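Local coordinates for protein scribble homolog (Homo sapiens, PDB 6EEY) that is a cell-polarity scaffold whose fourth PDZ domain, the part in this crystal, probably binds C-terminal peptide ligands such as that of the alpha1D-adrenergic receptor, at residues L4-I9 against V66-L71. The protein carries 1 engineered substitution. Sequence-based numbering, arbitrary orientation.
Sequences LRELCI and VNQQSL
Glu6 reaches from strand 5-10 to Gln68 at the tip of a beta hairpin, and this one side-chain pair makes the whole contact. The backbones stay well apart, with the CA atoms of Glu6 and Gln68 9.3 Å from each other. An extended Glu6 chain, its CG anti to the backbone N (chi1 -174°), covers about half of that gap, whereas the Gln68 chain bends at chi2 to bring its amide round. Gln68 NE2 donates to Glu6 OE2 at 2.7 Å, nearly along the C-O axis. The N-H...O angle is 153°, and OE2 lies slightly out of the amide plane. Carboxylate and amide planes are turned 62° apart, and the chains cross at about a right angle. In this PDZ domain the two segments flank strand 89-94; Glu6 and Gln68 both touch Thr91, so their bond bridges over that middle strand on the exposed surface. Arg5, Leu7 and Ile9 are backbone hydrogen-bonded to Val94, Val92 and Leu90 respectively. The hairpin tip is a type I' turn closed by backbone bonds from Val66 N to Gln69 O and from Gln69 N to Val66 O. Gln69 NE2 additionally donates to Asn67 O at 3.0 Å from above the carbonyl plane, while Asn67 OD1 accepts from Thr91 N.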
loop_
_atom_site.group_PDB
_atom_site.type_symbol
_atom_site.label_atom_id
_atom_site.label_comp_id
_atom_site.label_asym_id
_atom_site.label_seq_id
_atom_site.Cartn_x
_atom_site.Cartn_y
_atom_site.Cartn_z
ATOM N N LEU A 4 8.156 11.450 3.761
ATOM C CA LEU A 4 6.771 11.043 3.922
ATOM C C LEU A 4 5.875 11.925 3.070
ATOM O O LEU A 4 5.967 13.156 3.129
ATOM C CB LEU A 4 6.413 11.204 5.389
ATOM C CG LEU A 4 5.093 10.588 5.821
ATOM C CD1 LEU A 4 5.147 9.108 5.635
ATOM C CD2 LEU A 4 4.828 10.928 7.268
ATOM N N ARG A 5 5.024 11.304 2.256
ATOM C CA ARG A 5 4.130 12.069 1.400
ATOM C C ARG A 5 2.800 11.348 1.252
ATOM O O ARG A 5 2.720 10.113 1.280
ATOM C CB ARG A 5 4.766 12.377 0.045
ATOM C CG ARG A 5 5.262 11.170 -0.670
ATOM C CD ARG A 5 6.492 11.496 -1.497
ATOM N NE ARG A 5 6.913 10.302 -2.221
ATOM C CZ ARG A 5 7.903 9.491 -1.867
ATOM N NH1 ARG A 5 8.643 9.727 -0.791
ATOM N NH2 ARG A 5 8.166 8.442 -2.629
ATOM N N GLU A 6 1.760 12.142 1.093
ATOM C CA GLU A 6 0.403 11.651 0.940
ATOM C C GLU A 6 -0.012 11.937 -0.486
ATOM O O GLU A 6 0.139 13.072 -0.954
ATOM C CB GLU A 6 -0.520 12.383 1.910
ATOM C CG GLU A 6 -1.944 11.839 1.927
ATOM C CD GLU A 6 -2.835 12.475 2.995
ATOM O OE1 GLU A 6 -2.688 13.670 3.280
ATOM O OE2 GLU A 6 -3.700 11.767 3.549
ATOM N N LEU A 7 -0.449 10.906 -1.195
ATOM C CA LEU A 7 -0.854 11.030 -2.583
ATOM C C LEU A 7 -2.317 10.660 -2.706
ATOM O O LEU A 7 -2.757 9.654 -2.138
ATOM C CB LEU A 7 -0.088 10.079 -3.478
ATOM C CG LEU A 7 1.430 10.222 -3.508
ATOM C CD1 LEU A 7 2.023 9.480 -4.703
ATOM C CD2 LEU A 7 1.906 11.661 -3.471
ATOM N N CYS A 8 -3.055 11.470 -3.440
ATOM C CA CYS A 8 -4.444 11.198 -3.763
ATOM C C CYS A 8 -4.502 10.795 -5.220
ATOM O O CYS A 8 -4.097 11.562 -6.087
ATOM C CB CYS A 8 -5.312 12.422 -3.510
ATOM S SG CYS A 8 -7.055 12.178 -3.859
ATOM N N ILE A 9 -4.946 9.575 -5.478
ATOM C CA ILE A 9 -4.871 8.964 -6.796
ATOM C C ILE A 9 -6.274 8.738 -7.316
ATOM O O ILE A 9 -7.106 8.136 -6.638
ATOM C CB ILE A 9 -4.045 7.669 -6.750
ATOM C CG1 ILE A 9 -2.610 8.037 -6.347
ATOM C CG2 ILE A 9 -4.081 6.956 -8.071
ATOM C CD1 ILE A 9 -1.771 6.853 -5.957
ATOM N N VAL A 66 -3.479 3.652 4.057
ATOM C CA VAL A 66 -4.380 3.727 2.915
ATOM C C VAL A 66 -5.653 4.360 3.437
ATOM O O VAL A 66 -6.194 3.916 4.450
ATOM C CB VAL A 66 -4.672 2.329 2.346
ATOM C CG1 VAL A 66 -5.680 2.391 1.211
ATOM C CG2 VAL A 66 -3.400 1.686 1.842
ATOM N N ASN A 67 -6.120 5.397 2.764
ATOM C CA ASN A 67 -7.321 6.120 3.174
ATOM C C ASN A 67 -7.284 6.461 4.662
ATOM O O ASN A 67 -8.259 6.275 5.405
ATOM C CB ASN A 67 -8.596 5.380 2.775
ATOM C CG ASN A 67 -8.855 5.454 1.280
ATOM O OD1 ASN A 67 -8.247 6.257 0.572
ATOM N ND2 ASN A 67 -9.775 4.644 0.796
ATOM N N GLN A 68 -6.122 6.961 5.083
ATOM C CA GLN A 68 -5.877 7.493 6.415
ATOM C C GLN A 68 -5.770 6.437 7.484
ATOM O O GLN A 68 -5.722 6.784 8.661
ATOM C CB GLN A 68 -6.938 8.504 6.865
ATOM C CG GLN A 68 -7.341 9.496 5.802
ATOM C CD GLN A 68 -6.217 10.408 5.418
ATOM O OE1 GLN A 68 -5.426 10.818 6.263
ATOM N NE2 GLN A 68 -6.133 10.741 4.132
ATOM N N GLN A 69 -5.734 5.161 7.122
ATOM C CA GLN A 69 -5.720 4.068 8.082
ATOM C C GLN A 69 -4.381 3.356 8.045
ATOM O O GLN A 69 -3.895 2.977 6.982
ATOM C CB GLN A 69 -6.860 3.113 7.779
ATOM C CG GLN A 69 -8.201 3.797 7.994
ATOM C CD GLN A 69 -9.324 3.159 7.225
ATOM O OE1 GLN A 69 -9.791 2.076 7.578
ATOM N NE2 GLN A 69 -9.762 3.820 6.153
ATOM N N SER A 70 -3.783 3.203 9.216
ATOM C CA SER A 70 -2.503 2.543 9.331
ATOM C C SER A 70 -2.590 1.092 8.875
ATOM O O SER A 70 -3.529 0.359 9.206
ATOM C CB SER A 70 -2.040 2.575 10.786
ATOM O OG SER A 70 -0.843 1.845 10.951
ATOM N N LEU A 71 -1.588 0.662 8.132
ATOM C CA LEU A 71 -1.465 -0.737 7.770
ATOM C C LEU A 71 -0.748 -1.562 8.813
ATOM O O LEU A 71 -0.665 -2.782 8.662
ATOM C CB LEU A 71 -0.727 -0.882 6.446
ATOM C CG LEU A 71 -1.386 -0.203 5.255
ATOM C CD1 LEU A 71 -0.662 -0.605 4.001
ATOM C CD2 LEU A 71 -2.872 -0.520 5.139
#